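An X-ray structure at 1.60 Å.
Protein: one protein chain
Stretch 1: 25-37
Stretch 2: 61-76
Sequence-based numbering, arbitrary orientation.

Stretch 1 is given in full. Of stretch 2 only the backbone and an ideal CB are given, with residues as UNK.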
# COMPACT_ATOMS: atom_id res chain seq x y z
N GLU A 25 4.77 -5.86 -25.78
CA GLU A 25 4.35 -6.74 -26.87
C GLU A 25 5.40 -6.78 -27.97
O GLU A 25 5.76 -5.75 -28.54
CB GLU A 25 3.00 -6.28 -27.44
CG GLU A 25 1.86 -6.42 -26.45
CD GLU A 25 0.58 -5.73 -26.89
OE1 GLU A 25 0.65 -4.55 -27.29
OE2 GLU A 25 -0.49 -6.38 -26.85
N ILE A 26 5.90 -7.97 -28.27
CA ILE A 26 6.96 -8.15 -29.26
C ILE A 26 6.70 -9.36 -30.14
O ILE A 26 6.08 -10.32 -29.70
CB ILE A 26 8.35 -8.33 -28.61
CG1 ILE A 26 8.31 -9.45 -27.56
CG2 ILE A 26 8.85 -7.03 -27.99
CD1 ILE A 26 9.64 -10.04 -27.23
N PRO A 27 7.19 -9.32 -31.39
CA PRO A 27 7.18 -10.53 -32.21
C PRO A 27 8.26 -11.50 -31.76
O PRO A 27 9.26 -11.10 -31.17
CB PRO A 27 7.46 -9.99 -33.62
CG PRO A 27 8.19 -8.72 -33.41
CD PRO A 27 7.63 -8.13 -32.14
N VAL A 28 8.06 -12.78 -32.05
CA VAL A 28 8.98 -13.84 -31.65
C VAL A 28 10.38 -13.61 -32.24
O VAL A 28 10.51 -13.11 -33.35
CB VAL A 28 8.42 -15.22 -32.07
CG1 VAL A 28 8.12 -15.24 -33.56
CG2 VAL A 28 9.36 -16.33 -31.69
N GLY A 29 11.41 -13.93 -31.47
CA GLY A 29 12.79 -13.76 -31.90
C GLY A 29 13.41 -12.42 -31.51
O GLY A 29 14.58 -12.18 -31.79
N THR A 30 12.63 -11.57 -30.86
CA THR A 30 13.06 -10.22 -30.50
C THR A 30 14.01 -10.24 -29.30
O THR A 30 13.85 -11.04 -28.38
CB THR A 30 11.84 -9.32 -30.19
OG1 THR A 30 11.00 -9.24 -31.35
CG2 THR A 30 12.27 -7.92 -29.78
N THR A 31 15.02 -9.37 -29.33
CA THR A 31 15.89 -9.13 -28.19
C THR A 31 15.30 -8.00 -27.36
O THR A 31 15.12 -6.88 -27.85
CB THR A 31 17.32 -8.75 -28.63
OG1 THR A 31 17.93 -9.87 -29.29
CG2 THR A 31 18.16 -8.37 -27.42
N VAL A 32 14.98 -8.31 -26.10
CA VAL A 32 14.42 -7.32 -25.18
C VAL A 32 15.52 -6.79 -24.26
O VAL A 32 16.33 -7.55 -23.75
CB VAL A 32 13.29 -7.93 -24.33
CG1 VAL A 32 12.83 -6.94 -23.25
CG2 VAL A 32 12.14 -8.33 -25.23
N THR A 33 15.56 -5.47 -24.08
CA THR A 33 16.56 -4.85 -23.22
C THR A 33 15.91 -4.10 -22.06
O THR A 33 15.13 -3.18 -22.29
CB THR A 33 17.45 -3.86 -24.00
OG1 THR A 33 18.05 -4.54 -25.11
CG2 THR A 33 18.55 -3.31 -23.10
N TRP A 34 16.24 -4.51 -20.84
CA TRP A 34 15.83 -3.77 -19.65
C TRP A 34 16.93 -2.80 -19.25
O TRP A 34 18.10 -3.16 -19.28
CB TRP A 34 15.57 -4.69 -18.46
CG TRP A 34 14.30 -5.50 -18.47
CD1 TRP A 34 13.13 -5.21 -17.81
CD2 TRP A 34 14.09 -6.77 -19.10
NE1 TRP A 34 12.21 -6.20 -18.02
CE2 TRP A 34 12.77 -7.17 -18.81
CE3 TRP A 34 14.89 -7.60 -19.91
CZ2 TRP A 34 12.23 -8.36 -19.28
CZ3 TRP A 34 14.34 -8.79 -20.38
CH2 TRP A 34 13.03 -9.15 -20.07
N THR A 35 16.55 -1.59 -18.83
CA THR A 35 17.52 -0.65 -18.30
C THR A 35 17.07 -0.22 -16.91
O THR A 35 15.91 0.14 -16.73
CB THR A 35 17.68 0.58 -19.20
OG1 THR A 35 18.14 0.17 -20.49
CG2 THR A 35 18.70 1.54 -18.61
N ASN A 36 17.99 -0.25 -15.95
CA ASN A 36 17.68 0.29 -14.63
C ASN A 36 17.96 1.79 -14.55
O ASN A 36 19.11 2.21 -14.43
CB ASN A 36 18.47 -0.44 -13.54
CG ASN A 36 18.07 0.01 -12.13
OD1 ASN A 36 17.07 0.71 -11.99
ND2 ASN A 36 18.84 -0.37 -11.11
N ASP A 37 16.90 2.60 -14.59
CA ASP A 37 17.04 4.05 -14.47
C ASP A 37 16.81 4.51 -13.04
O ASP A 37 16.90 5.70 -12.74
CB ASP A 37 16.06 4.77 -15.40
CG ASP A 37 16.54 4.86 -16.83
OD1 ASP A 37 17.71 4.52 -17.10
OD2 ASP A 37 15.75 5.31 -17.68
N UNK A 61 22.29 -8.68 -10.38
CA UNK A 61 21.87 -7.38 -9.86
C UNK A 61 22.19 -6.29 -10.88
O UNK A 61 23.29 -6.30 -11.46
CB UNK A 61 22.55 -7.08 -8.52
N UNK A 62 21.23 -5.41 -11.13
CA UNK A 62 21.40 -4.30 -12.06
C UNK A 62 21.65 -3.03 -11.27
O UNK A 62 20.75 -2.54 -10.58
CB UNK A 62 20.18 -4.14 -12.97
N UNK A 63 22.87 -2.51 -11.36
CA UNK A 63 23.15 -1.20 -10.80
C UNK A 63 22.46 -0.12 -11.61
O UNK A 63 21.87 -0.38 -12.66
CB UNK A 63 24.66 -0.95 -10.75
N UNK A 64 22.51 1.12 -11.12
CA UNK A 64 21.92 2.22 -11.86
C UNK A 64 22.62 2.38 -13.21
O UNK A 64 23.85 2.46 -13.28
CB UNK A 64 22.00 3.52 -11.05
N UNK A 65 21.83 2.41 -14.28
CA UNK A 65 22.36 2.51 -15.63
C UNK A 65 22.64 1.18 -16.30
O UNK A 65 22.86 1.14 -17.52
CB UNK A 65 23.65 3.33 -15.61
N UNK A 66 22.64 0.10 -15.52
CA UNK A 66 22.90 -1.24 -16.07
C UNK A 66 21.75 -1.74 -16.93
O UNK A 66 20.59 -1.35 -16.75
CB UNK A 66 23.16 -2.24 -14.94
N UNK A 67 22.10 -2.65 -17.83
CA UNK A 67 21.15 -3.21 -18.77
C UNK A 67 21.17 -4.72 -18.70
O UNK A 67 22.17 -5.33 -18.30
CB UNK A 67 21.45 -2.74 -20.19
N UNK A 68 20.05 -5.33 -19.07
CA UNK A 68 19.95 -6.79 -19.15
C UNK A 68 19.17 -7.15 -20.40
O UNK A 68 18.15 -6.52 -20.70
CB UNK A 68 19.28 -7.38 -17.90
N UNK A 69 19.66 -8.14 -21.14
CA UNK A 69 19.01 -8.52 -22.39
C UNK A 69 18.59 -9.98 -22.39
O UNK A 69 19.26 -10.82 -21.79
CB UNK A 69 19.94 -8.25 -23.57
N UNK A 70 17.48 -10.26 -23.05
CA UNK A 70 17.06 -11.64 -23.31
C UNK A 70 16.38 -11.77 -24.67
O UNK A 70 15.55 -10.93 -25.04
CB UNK A 70 16.12 -12.12 -22.21
N UNK A 71 16.74 -12.81 -25.41
CA UNK A 71 16.09 -13.08 -26.69
C UNK A 71 14.89 -14.00 -26.48
O UNK A 71 15.03 -15.11 -25.96
CB UNK A 71 17.08 -13.70 -27.68
N UNK A 72 13.71 -13.54 -26.88
CA UNK A 72 12.48 -14.31 -26.74
C UNK A 72 12.16 -15.07 -28.03
O UNK A 72 11.70 -14.47 -29.00
CB UNK A 72 11.32 -13.39 -26.37
N UNK A 73 12.40 -16.37 -28.03
CA UNK A 73 12.25 -17.18 -29.24
C UNK A 73 10.97 -18.02 -29.26
O UNK A 73 10.71 -18.70 -30.25
CB UNK A 73 13.46 -18.10 -29.39
N UNK A 74 10.20 -18.00 -28.17
CA UNK A 74 8.93 -18.72 -28.16
C UNK A 74 7.77 -17.77 -27.90
O UNK A 74 7.87 -16.88 -27.06
CB UNK A 74 8.95 -19.83 -27.11
N UNK A 75 6.66 -17.97 -28.62
CA UNK A 75 5.43 -17.25 -28.31
C UNK A 75 4.96 -17.62 -26.90
O UNK A 75 5.25 -18.72 -26.40
CB UNK A 75 4.34 -17.56 -29.34
N UNK A 76 4.24 -16.70 -26.26
CA UNK A 76 3.74 -16.95 -24.92
C UNK A 76 3.68 -15.67 -24.10
O UNK A 76 4.12 -14.61 -24.55
CB UNK A 76 4.62 -17.99 -24.21

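Position 61 has nothing of stretch 1 within reach of its CB; it is Pro61. At 62 the CB points toward stretch 1, 4.1 Å from Asn36 CB, and a compact or branched apolar group would fit. The residue is Leu62, whose backbone O accepts from Asn36 ND2 at 2.9 Å, a bond open to any side chain. Position 63 points away; Asn63 begins a type II turn ending at 66. At 64 the CB lies sideways, 4.6 Å from Asn36 O, and many types would do; it is Thr64. Position 65 has phi near 90°, where a CB would jam against the preceding carbonyl. Glycine is called for, and Gly65 N donates to Asn36 O at 2.7 Å. At 66 the CB points sideways; the turn is closed by its own backbone, N to the O of 63, so many residues would do, and an acceptor on a short side chain could also brace it. Asp66 is found, its OD2 accepting from Asn63 N at 2.9 Å.

From 67 an antiparallel strand pairs with stretch 1, and its side chains alternate between two faces. Position 67 lies on the threonine face, its CB 4.4 Å from Thr35 OG1 and 4.1 Å from Thr33 CG2. A long polar chain suits, with methylenes for the methyl and a donor or acceptor for the hydroxyl. Arg67 supplies both: CD lies 3.9 Å from Thr33 CG2, and NE donates to Thr35 OG1 at 2.8 Å.

Position 68 is on the opposite face, beside Trp34, where an aromatic or large aliphatic group would pack well. Phe68 CD2 reaches Trp34 CE3 at 3.6 Å, the ring planes meeting obliquely at 34°.

At 69 the CB is 4.4 Å from Thr33 OG1, inviting a polar chain long enough to bring an acceptor to the hydroxyl, glutamate or glutamine alike. Glu69 OE2 accepts from Thr33 OG1 at 2.7 Å.

Position 70 sets its CB 4.2 Å from Trp34 CZ3, at the indole edge, and tolerates varied side chains. It is His70, whose CB makes that contact.

At 71 the CB sits 4.2 Å from Thr31 OG1; a beta-branched residue, apolar or hydroxylic, suits the extended backbone. Val71 brings CG2 to 3.3 Å from Thr31 OG1.

Position 72 faces Ile26, its CB 3.8 Å from Ile26 CD1, with Val32 and Trp34 farther along the same face. A large apolar group is favoured. Phe72 CD1 meets Val32 CG2 at 3.6 Å, and CE1 meets Trp34 CH2 at 4.0 Å.

Positions 73 and 74 point away; they are Glu73 and Glu74. The sideways CB at 75 allows many residues; Glu75 OE2 comes 4.1 Å from Val28 CG1. At 76 phi near 147° calls for glycine: Gly76.

Stretch 2 (61-76) PLNTGDRFEHVFEEEG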
# COMPACT_ATOMS: atom_id res chain seq x y z
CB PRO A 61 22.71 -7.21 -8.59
CG PRO A 61 23.17 -8.59 -8.24
CD PRO A 61 23.29 -9.34 -9.52
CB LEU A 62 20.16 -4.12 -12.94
CG LEU A 62 19.74 -5.38 -13.70
CD1 LEU A 62 18.44 -5.14 -14.46
CD2 LEU A 62 20.85 -5.80 -14.64
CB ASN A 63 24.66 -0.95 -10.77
CG ASN A 63 25.41 -1.99 -9.96
OD1 ASN A 63 25.03 -2.29 -8.84
ND2 ASN A 63 26.46 -2.56 -10.55
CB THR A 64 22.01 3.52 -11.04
OG1 THR A 64 21.30 3.31 -9.80
CG2 THR A 64 21.40 4.68 -11.80
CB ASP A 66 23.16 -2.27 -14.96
CG ASP A 66 24.57 -2.20 -14.42
OD1 ASP A 66 25.39 -1.46 -15.00
OD2 ASP A 66 24.85 -2.90 -13.43
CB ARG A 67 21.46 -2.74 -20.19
CG ARG A 67 21.32 -1.24 -20.36
CD ARG A 67 21.24 -0.82 -21.82
NE ARG A 67 20.49 0.43 -21.94
CZ ARG A 67 21.04 1.64 -22.06
NH1 ARG A 67 22.37 1.77 -22.10
NH2 ARG A 67 20.27 2.71 -22.15
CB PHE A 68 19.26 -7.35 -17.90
CG PHE A 68 18.89 -8.81 -18.02
CD1 PHE A 68 19.87 -9.79 -18.03
CD2 PHE A 68 17.56 -9.19 -18.11
CE1 PHE A 68 19.53 -11.13 -18.14
CE2 PHE A 68 17.21 -10.53 -18.23
CZ PHE A 68 18.20 -11.50 -18.24
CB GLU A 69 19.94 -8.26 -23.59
CG GLU A 69 20.28 -6.79 -23.80
CD GLU A 69 20.79 -6.49 -25.19
OE1 GLU A 69 21.42 -7.39 -25.80
OE2 GLU A 69 20.55 -5.37 -25.69
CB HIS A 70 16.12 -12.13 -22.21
CG HIS A 70 15.70 -13.56 -22.37
ND1 HIS A 70 16.54 -14.62 -22.11
CD2 HIS A 70 14.51 -14.11 -22.74
CE1 HIS A 70 15.90 -15.75 -22.32
NE2 HIS A 70 14.67 -15.47 -22.70
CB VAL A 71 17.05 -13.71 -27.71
CG1 VAL A 71 16.35 -13.89 -29.05
CG2 VAL A 71 18.30 -12.85 -27.88
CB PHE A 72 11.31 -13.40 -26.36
CG PHE A 72 11.32 -12.96 -24.92
CD1 PHE A 72 12.04 -11.85 -24.52
CD2 PHE A 72 10.60 -13.67 -23.97
CE1 PHE A 72 12.05 -11.45 -23.19
CE2 PHE A 72 10.61 -13.27 -22.64
CZ PHE A 72 11.34 -12.16 -22.25
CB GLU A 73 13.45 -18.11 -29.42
CG GLU A 73 14.77 -17.42 -29.69
CD GLU A 73 15.93 -18.13 -29.02
OE1 GLU A 73 15.72 -18.66 -27.91
OE2 GLU A 73 17.04 -18.16 -29.60
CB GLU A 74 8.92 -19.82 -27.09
CG GLU A 74 9.87 -20.99 -27.28
CD GLU A 74 11.34 -20.61 -27.30
OE1 GLU A 74 11.88 -20.26 -26.23
OE2 GLU A 74 11.97 -20.69 -28.38
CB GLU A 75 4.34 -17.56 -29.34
CG GLU A 75 4.69 -17.18 -30.78
CD GLU A 75 5.44 -18.28 -31.55
OE1 GLU A 75 6.02 -19.19 -30.92
OE2 GLU A 75 5.45 -18.20 -32.79
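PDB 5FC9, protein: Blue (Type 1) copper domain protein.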